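Local coordinates for hypothetical protein, similar to alpha-acetolactate decarboxylase (PDB 1XV2), which probably decarboxylates alpha-acetolactate to acetoin as a zinc-dependent alpha-acetolactate decarboxylase, at the interface of chains A and B. Numbering follows the deposited sequence. Chains: chain A/B, hypothetical protein, similar to alpha-acetolactate decarboxylase.

Contact 1: the interface of chains A and B. Residues chain A 13, 15-16, 169, 224, 226; chain B 110, 165-166.
In this alpha-acetolactate decarboxylase homologue, an apolar, water-mediated part of the two-fold interface sets A:Ile224 and A:Tyr226 against the 3-10 helix 165-167 of chain B. B:Leu166, its CG anti to the backbone N (chi1 -172°), crosses the tyrosine at about a right angle; its CD1 lies over one ring face towards the rim, 3.8 Å above the plane, and CG2 of A:Ile224 covers the opposite face, also towards the rim, so the ring is held between a leucine of chain B and an isoleucine of its own chain. The other leucine methyl, CD2, points tip to tip at A:Thr13, 3.7 Å from its CB. B:Glu165, extended beyond CG, slides past the tyrosine, its OE2 3.4 Å from CD2 of A:Tyr226 and OE1 at the ring edge, in plane; carboxylate and ring are 78° apart. A:Ile224 and B:Asn110 cross obliquely, CD1 of the isoleucine 3.6 Å from the amide carbon CG of the asparagine.

Within chain A, the phenol OH of A:Tyr226 is hydrogen-bonded to OG1 of A:Thr16 at 2.7 Å, fixing the far end of the ring; OG1 of A:Thr16 in turn donates to OG1 of A:Thr13.

Polar links between the chains run through water. One joins the phenol OH to B:Leu166 N. Two more, hydrogen-bonded to each other, connect A:Ile224 N and O to B:Asn110 OD1 and B:Glu165 OE1.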
loop_
_atom_site.group_PDB
_atom_site.type_symbol
_atom_site.label_atom_id
_atom_site.label_comp_id
_atom_site.label_asym_id
_atom_site.label_seq_id
_atom_site.Cartn_x
_atom_site.Cartn_y
_atom_site.Cartn_z
ATOM N N THR A 13 -2.932 -9.008 0.987
ATOM C CA THR A 13 -1.539 -8.653 1.241
ATOM C C THR A 13 -0.739 -9.833 1.786
ATOM O O THR A 13 -1.305 -10.816 2.260
ATOM C CB THR A 13 -1.441 -7.488 2.245
ATOM O OG1 THR A 13 -2.007 -7.892 3.496
ATOM C CG2 THR A 13 -2.203 -6.276 1.736
ATOM N N GLY A 15 1.395 -9.740 4.392
ATOM C CA GLY A 15 1.363 -9.722 5.843
ATOM C C GLY A 15 0.119 -10.354 6.445
ATOM O O GLY A 15 0.204 -11.043 7.457
ATOM N N THR A 16 -1.037 -10.113 5.833
ATOM C CA THR A 16 -2.293 -10.669 6.319
ATOM C C THR A 16 -2.367 -12.164 6.004
ATOM O O THR A 16 -2.968 -12.936 6.753
ATOM C CB THR A 16 -3.509 -9.942 5.689
ATOM O OG1 THR A 16 -3.535 -8.579 6.138
ATOM C CG2 THR A 16 -4.811 -10.623 6.086
ATOM N N GLY A 169 5.697 -5.988 3.737
ATOM C CA GLY A 169 4.579 -6.396 4.570
ATOM C C GLY A 169 3.338 -6.431 3.697
ATOM O O GLY A 169 2.630 -7.438 3.645
ATOM N N ILE A 224 -6.296 -9.130 13.423
ATOM C CA ILE A 224 -5.035 -9.594 12.868
ATOM C C ILE A 224 -3.800 -9.274 13.700
ATOM O O ILE A 224 -3.538 -8.117 14.025
ATOM C CB ILE A 224 -4.843 -9.030 11.441
ATOM C CG1 ILE A 224 -6.137 -9.211 10.639
ATOM C CG2 ILE A 224 -3.697 -9.755 10.742
ATOM C CD1 ILE A 224 -6.111 -8.597 9.245
ATOM N N TYR A 226 0.070 -9.069 13.742
ATOM C CA TYR A 226 1.218 -8.974 12.847
ATOM C C TYR A 226 2.545 -9.126 13.578
ATOM O O TYR A 226 3.607 -8.896 13.006
ATOM C CB TYR A 226 1.176 -7.639 12.104
ATOM C CG TYR A 226 0.030 -7.531 11.119
ATOM C CD1 TYR A 226 0.025 -8.274 9.939
ATOM C CD2 TYR A 226 -1.049 -6.687 11.368
ATOM C CE1 TYR A 226 -1.029 -8.173 9.027
ATOM C CE2 TYR A 226 -2.104 -6.579 10.467
ATOM C CZ TYR A 226 -2.089 -7.323 9.300
ATOM O OH TYR A 226 -3.134 -7.212 8.413
ATOM N N ASN B 110 -9.456 -3.362 9.618
ATOM C CA ASN B 110 -8.448 -3.942 8.733
ATOM C C ASN B 110 -8.527 -3.322 7.336
ATOM O O ASN B 110 -7.811 -3.724 6.418
ATOM C CB ASN B 110 -8.627 -5.464 8.653
ATOM C CG ASN B 110 -8.599 -6.120 10.024
ATOM O OD1 ASN B 110 -7.773 -5.777 10.868
ATOM N ND2 ASN B 110 -9.498 -7.073 10.251
ATOM N N GLU B 165 -3.528 -1.271 10.404
ATOM C CA GLU B 165 -2.186 -1.519 10.937
ATOM C C GLU B 165 -1.070 -1.845 9.947
ATOM O O GLU B 165 -0.029 -1.197 9.959
ATOM C CB GLU B 165 -2.223 -2.626 11.990
ATOM C CG GLU B 165 -0.932 -2.706 12.796
ATOM C CD GLU B 165 -0.834 -3.948 13.663
ATOM O OE1 GLU B 165 -1.834 -4.303 14.323
ATOM O OE2 GLU B 165 0.256 -4.560 13.694
ATOM N N LEU B 166 -1.275 -2.853 9.106
ATOM C CA LEU B 166 -0.251 -3.265 8.148
ATOM C C LEU B 166 0.216 -2.141 7.223
ATOM O O LEU B 166 1.319 -2.196 6.674
ATOM C CB LEU B 166 -0.761 -4.436 7.305
ATOM C CG LEU B 166 0.258 -5.105 6.377
ATOM C CD1 LEU B 166 1.356 -5.759 7.202
ATOM C CD2 LEU B 166 -0.447 -6.151 5.522
HETATM O O HOH W 1 -7.089 -6.468 13.213
HETATM O O HOH W 2 -3.780 -4.498 8.714
HETATM O O HOH W 3 -4.068 -5.651 13.253
#

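Contact 2: the interface of chains A and B. Residues chain A 110-112, 167, 205-208; chain B 210-212, 214, 219.
Antiparallel pairing of strand 207-211 with the same strand of chain B carries a beta-sheet across the putative dimer of this alpha-acetolactate decarboxylase homologue. A:Phe208 N donates to B:Gln210 O at 2.8 Å, nearly straight, and B:Gln210 N returns a bond to A:Phe208 O at 2.9 Å. Beyond the strand end, B:Phe212 N meets A:Glu206 O almost along the C=O axis, a more bent bond at 2.8 Å.

Beside this ladder, A:Glu206 and B:His211 run side by side, both with CG anti to the backbone N. The imidazole NE2 of B:His211 donates to the anti lone pair of A:Glu206 OE2 at 2.8 Å, in the ring plane, although carboxylate and ring are turned 63° apart. The carboxylate may favour a protonated imidazole. CG2 of B:Val214 packs crosswise against the glutamate CG.

B:Phe212 packs among apolar side chains of chain A. Its CZ meets CE2 of A:Phe167 tip to tip at 3.5 Å, and CD2 of A:Leu111 lies against its CB and CG. The same leucine methyl touches the edge of B:Phe219 at CE2 (3.7 Å).

Behind them, A:Phe112 presents its edge to B:Phe212, while CD1 of A:Phe208 lies over the centre of the A:Phe112 ring. B:Gln210, bent at chi2 (67°), folds its NE2 back to B:His211 O.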
loop_
_atom_site.group_PDB
_atom_site.type_symbol
_atom_site.label_atom_id
_atom_site.label_comp_id
_atom_site.label_asym_id
_atom_site.label_seq_id
_atom_site.Cartn_x
_atom_site.Cartn_y
_atom_site.Cartn_z
ATOM N N ASN A 110 12.688 2.464 -5.272
ATOM C CA ASN A 110 11.704 3.113 -4.411
ATOM C C ASN A 110 10.315 2.917 -5.033
ATOM O O ASN A 110 9.314 3.437 -4.541
ATOM C CB ASN A 110 12.001 4.609 -4.279
ATOM C CG ASN A 110 13.345 4.887 -3.633
ATOM O OD1 ASN A 110 13.653 4.371 -2.556
ATOM N ND2 ASN A 110 14.151 5.720 -4.285
ATOM N N LEU A 111 10.278 2.158 -6.124
ATOM C CA LEU A 111 9.044 1.867 -6.844
ATOM C C LEU A 111 8.825 0.369 -6.965
ATOM O O LEU A 111 9.750 -0.426 -6.788
ATOM C CB LEU A 111 9.107 2.435 -8.262
ATOM C CG LEU A 111 9.131 3.947 -8.468
ATOM C CD1 LEU A 111 9.482 4.247 -9.919
ATOM C CD2 LEU A 111 7.780 4.537 -8.104
ATOM N N PHE A 112 7.589 -0.007 -7.267
ATOM C CA PHE A 112 7.245 -1.402 -7.485
ATOM C C PHE A 112 7.669 -1.653 -8.929
ATOM O O PHE A 112 7.704 -0.723 -9.737
ATOM C CB PHE A 112 5.731 -1.603 -7.378
ATOM C CG PHE A 112 5.227 -1.779 -5.975
ATOM C CD1 PHE A 112 5.205 -3.037 -5.388
ATOM C CD2 PHE A 112 4.735 -0.694 -5.258
ATOM C CE1 PHE A 112 4.692 -3.215 -4.107
ATOM C CE2 PHE A 112 4.222 -0.861 -3.974
ATOM C CZ PHE A 112 4.200 -2.124 -3.401
ATOM N N PHE A 167 7.069 -0.587 1.591
ATOM C CA PHE A 167 5.913 -1.441 1.386
ATOM C C PHE A 167 6.118 -2.883 1.834
ATOM O O PHE A 167 5.287 -3.750 1.565
ATOM C CB PHE A 167 5.491 -1.375 -0.081
ATOM C CG PHE A 167 4.762 -0.113 -0.433
ATOM C CD1 PHE A 167 3.374 -0.050 -0.343
ATOM C CD2 PHE A 167 5.460 1.026 -0.820
ATOM C CE1 PHE A 167 2.692 1.131 -0.631
ATOM C CE2 PHE A 167 4.786 2.210 -1.110
ATOM C CZ PHE A 167 3.400 2.262 -1.016
ATOM N N PHE A 205 6.366 0.438 -12.264
ATOM C CA PHE A 205 4.998 0.863 -11.976
ATOM C C PHE A 205 4.868 2.264 -11.393
ATOM O O PHE A 205 5.637 2.671 -10.524
ATOM C CB PHE A 205 4.323 -0.148 -11.038
ATOM C CG PHE A 205 4.127 -1.509 -11.653
ATOM C CD1 PHE A 205 3.312 -1.670 -12.771
ATOM C CD2 PHE A 205 4.779 -2.622 -11.133
ATOM C CE1 PHE A 205 3.154 -2.926 -13.367
ATOM C CE2 PHE A 205 4.627 -3.884 -11.720
ATOM C CZ PHE A 205 3.814 -4.035 -12.839
ATOM N N GLU A 206 3.870 2.990 -11.884
ATOM C CA GLU A 206 3.588 4.344 -11.433
ATOM C C GLU A 206 2.435 4.281 -10.434
ATOM O O GLU A 206 2.303 5.138 -9.561
ATOM C CB GLU A 206 3.193 5.214 -12.632
ATOM C CG GLU A 206 3.054 6.698 -12.329
ATOM C CD GLU A 206 2.590 7.493 -13.537
ATOM O OE1 GLU A 206 3.056 7.198 -14.658
ATOM O OE2 GLU A 206 1.770 8.420 -13.370
ATOM N N THR A 207 1.606 3.250 -10.570
ATOM C CA THR A 207 0.458 3.068 -9.691
ATOM C C THR A 207 0.354 1.654 -9.127
ATOM O O THR A 207 0.535 0.670 -9.842
ATOM C CB THR A 207 -0.858 3.379 -10.422
ATOM O OG1 THR A 207 -0.830 4.728 -10.897
ATOM C CG2 THR A 207 -2.049 3.201 -9.478
ATOM N N PHE A 208 0.056 1.583 -7.834
ATOM C CA PHE A 208 -0.107 0.329 -7.110
ATOM C C PHE A 208 -1.567 0.284 -6.673
ATOM O O PHE A 208 -2.007 1.119 -5.884
ATOM C CB PHE A 208 0.806 0.321 -5.883
ATOM C CG PHE A 208 0.625 -0.870 -4.987
ATOM C CD1 PHE A 208 0.968 -2.144 -5.419
ATOM C CD2 PHE A 208 0.128 -0.711 -3.697
ATOM C CE1 PHE A 208 0.819 -3.246 -4.574
ATOM C CE2 PHE A 208 -0.024 -1.806 -2.848
ATOM C CZ PHE A 208 0.323 -3.073 -3.287
ATOM N N GLN B 210 -2.497 3.767 -4.888
ATOM C CA GLN B 210 -1.274 4.479 -4.526
ATOM C C GLN B 210 -0.518 4.941 -5.765
ATOM O O GLN B 210 -0.067 4.126 -6.572
ATOM C CB GLN B 210 -0.368 3.571 -3.686
ATOM C CG GLN B 210 0.993 4.174 -3.367
ATOM C CD GLN B 210 0.895 5.363 -2.440
ATOM O OE1 GLN B 210 0.508 5.226 -1.280
ATOM N NE2 GLN B 210 1.238 6.543 -2.945
ATOM N N HIS B 211 -0.379 6.255 -5.910
ATOM C CA HIS B 211 0.328 6.825 -7.048
ATOM C C HIS B 211 1.747 7.212 -6.633
ATOM O O HIS B 211 1.986 7.602 -5.487
ATOM C CB HIS B 211 -0.427 8.052 -7.579
ATOM C CG HIS B 211 0.183 8.653 -8.809
ATOM N ND1 HIS B 211 0.736 9.916 -8.824
ATOM C CD2 HIS B 211 0.345 8.157 -10.059
ATOM C CE1 HIS B 211 1.214 10.171 -10.030
ATOM N NE2 HIS B 211 0.990 9.120 -10.798
ATOM N N PHE B 212 2.678 7.094 -7.577
ATOM C CA PHE B 212 4.093 7.399 -7.351
ATOM C C PHE B 212 4.606 8.458 -8.330
ATOM O O PHE B 212 4.191 8.497 -9.487
ATOM C CB PHE B 212 4.930 6.131 -7.527
ATOM C CG PHE B 212 4.712 5.099 -6.461
ATOM C CD1 PHE B 212 5.379 5.187 -5.242
ATOM C CD2 PHE B 212 3.853 4.023 -6.681
ATOM C CE1 PHE B 212 5.200 4.216 -4.256
ATOM C CE2 PHE B 212 3.663 3.043 -5.699
ATOM C CZ PHE B 212 4.341 3.141 -4.485
ATOM N N VAL B 214 6.952 9.008 -10.544
ATOM C CA VAL B 214 7.970 8.411 -11.404
ATOM C C VAL B 214 8.806 9.406 -12.205
ATOM O O VAL B 214 9.826 9.030 -12.784
ATOM C CB VAL B 214 7.339 7.404 -12.391
ATOM C CG1 VAL B 214 6.759 6.224 -11.631
ATOM C CG2 VAL B 214 6.255 8.089 -13.207
ATOM N N PHE B 219 13.104 11.632 -5.979
ATOM C CA PHE B 219 12.464 10.418 -5.486
ATOM C C PHE B 219 13.032 9.179 -6.170
ATOM O O PHE B 219 13.315 8.173 -5.522
ATOM C CB PHE B 219 10.952 10.468 -5.729
ATOM C CG PHE B 219 10.238 9.207 -5.322
ATOM C CD1 PHE B 219 10.041 8.906 -3.980
ATOM C CD2 PHE B 219 9.811 8.299 -6.280
ATOM C CE1 PHE B 219 9.427 7.713 -3.594
ATOM C CE2 PHE B 219 9.195 7.100 -5.908
ATOM C CZ PHE B 219 9.006 6.809 -4.562
#

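Contact 3: the interface of chains A and B. Residues chain A 108, 110, 165; chain B 219-220, 222, 224.
A:Asn110 reaches from a loop of chain A towards the end of helix 217-221 of chain B and the loop after it, with CG beside its own backbone N and anti to the carbonyl carbon (chi1 -62°). This points the amide NH2 at backbone carbonyls of both. ND2 donates to B:Ala222 O at 2.7 Å along a nearly straight line, 172° at the hydrogen. The acceptor lies in the plane of the asparagine amide, whereas the donor stands above the alanine carbonyl plane, off its lone pairs. The same nitrogen makes a weaker, bent bond to B:Phe219 O.

B:Ile224 packs over a face of the amide, crossing obliquely with its CG1 anti to the carbonyl carbon. Its CD1 lies against the asparagine CG at 3.6 Å and also borders OD1, so a hydrophobic branch backs the amide while its NH2 is held by carbonyls.

Alongside, A:Ser108 places OG anti to its backbone N (chi1 175°). This hydroxyl donates to B:Val220 O at 2.8 Å, in the carbonyl plane and on a lone pair. It also accepts from A:Asn110 N at 3.0 Å, which ties the asparagine backbone to the serine that shares its task. CG1 of B:Val220 lies 3.8 Å from the serine CB.

Farther along, a water bridges A:Glu165 OE1 and B:Ile224 O. By bonding to backbone carbonyls at and just after the helix's C-terminal end, the site docks chain B's C-terminal segment on chain A, probably supporting the dimer.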
loop_
_atom_site.group_PDB
_atom_site.type_symbol
_atom_site.label_atom_id
_atom_site.label_comp_id
_atom_site.label_asym_id
_atom_site.label_seq_id
_atom_site.Cartn_x
_atom_site.Cartn_y
_atom_site.Cartn_z
ATOM N N SER A 108 13.738 2.566 -10.386
ATOM C CA SER A 108 14.003 2.950 -9.009
ATOM C C SER A 108 13.619 1.858 -8.023
ATOM O O SER A 108 12.593 1.196 -8.181
ATOM C CB SER A 108 13.231 4.220 -8.664
ATOM O OG SER A 108 13.386 4.544 -7.297
ATOM N N ASN A 110 12.688 2.464 -5.272
ATOM C CA ASN A 110 11.704 3.113 -4.411
ATOM C C ASN A 110 10.315 2.917 -5.033
ATOM O O ASN A 110 9.314 3.437 -4.541
ATOM C CB ASN A 110 12.001 4.609 -4.279
ATOM C CG ASN A 110 13.345 4.887 -3.633
ATOM O OD1 ASN A 110 13.653 4.371 -2.556
ATOM N ND2 ASN A 110 14.151 5.720 -4.285
ATOM N N GLU A 165 11.113 -0.986 -0.102
ATOM C CA GLU A 165 11.212 -1.074 1.353
ATOM C C GLU A 165 9.988 -0.669 2.173
ATOM O O GLU A 165 9.466 -1.473 2.940
ATOM C CB GLU A 165 12.424 -0.276 1.850
ATOM C CG GLU A 165 12.887 -0.673 3.243
ATOM C CD GLU A 165 14.054 0.165 3.747
ATOM O OE1 GLU A 165 14.995 0.423 2.965
ATOM O OE2 GLU A 165 14.035 0.556 4.934
ATOM N N PHE B 219 13.104 11.632 -5.979
ATOM C CA PHE B 219 12.464 10.418 -5.486
ATOM C C PHE B 219 13.032 9.179 -6.170
ATOM O O PHE B 219 13.315 8.173 -5.522
ATOM C CB PHE B 219 10.952 10.468 -5.729
ATOM C CG PHE B 219 10.238 9.207 -5.322
ATOM C CD1 PHE B 219 10.041 8.906 -3.980
ATOM C CD2 PHE B 219 9.811 8.299 -6.280
ATOM C CE1 PHE B 219 9.427 7.713 -3.594
ATOM C CE2 PHE B 219 9.195 7.100 -5.908
ATOM C CZ PHE B 219 9.006 6.809 -4.562
ATOM N N VAL B 220 13.189 9.258 -7.484
ATOM C CA VAL B 220 13.710 8.144 -8.261
ATOM C C VAL B 220 15.108 7.695 -7.837
ATOM O O VAL B 220 15.330 6.512 -7.583
ATOM C CB VAL B 220 13.746 8.494 -9.759
ATOM C CG1 VAL B 220 14.402 7.365 -10.545
ATOM C CG2 VAL B 220 12.334 8.744 -10.260
ATOM N N ALA B 222 16.760 8.818 -5.100
ATOM C CA ALA B 222 16.958 8.887 -3.660
ATOM C C ALA B 222 17.125 7.534 -2.975
ATOM O O ALA B 222 16.536 6.532 -3.387
ATOM C CB ALA B 222 15.801 9.641 -3.020
ATOM N N ILE B 224 16.192 6.450 0.224
ATOM C CA ILE B 224 15.371 6.784 1.378
ATOM C C ILE B 224 15.667 5.989 2.643
ATOM O O ILE B 224 15.697 4.758 2.624
ATOM C CB ILE B 224 13.886 6.609 1.025
ATOM C CG1 ILE B 224 13.626 7.179 -0.372
ATOM C CG2 ILE B 224 13.025 7.305 2.060
ATOM C CD1 ILE B 224 12.219 6.965 -0.881
HETATM O O HOH W 4 14.596 2.351 1.272
#

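Contacts 2 and 3 are neighbours, their C-alpha centres about 9 Å apart, and they share A:Asn110 and B:Phe219; contact 1 lies about 20 Å from contact 2 and 23 Å from contact 3. Residues 110, 165 and 224 take part in contacts 1 and 3 with the chains exchanged, so these two are partly symmetry counterparts, flanking the strand pairing of contact 2 at opposite ends of the interface. The C-terminal segment of each chain thus lies against the other subunit on either side of a central sheet, which is consistent with a two-fold dimer, although the structure alone does not establish it in solution.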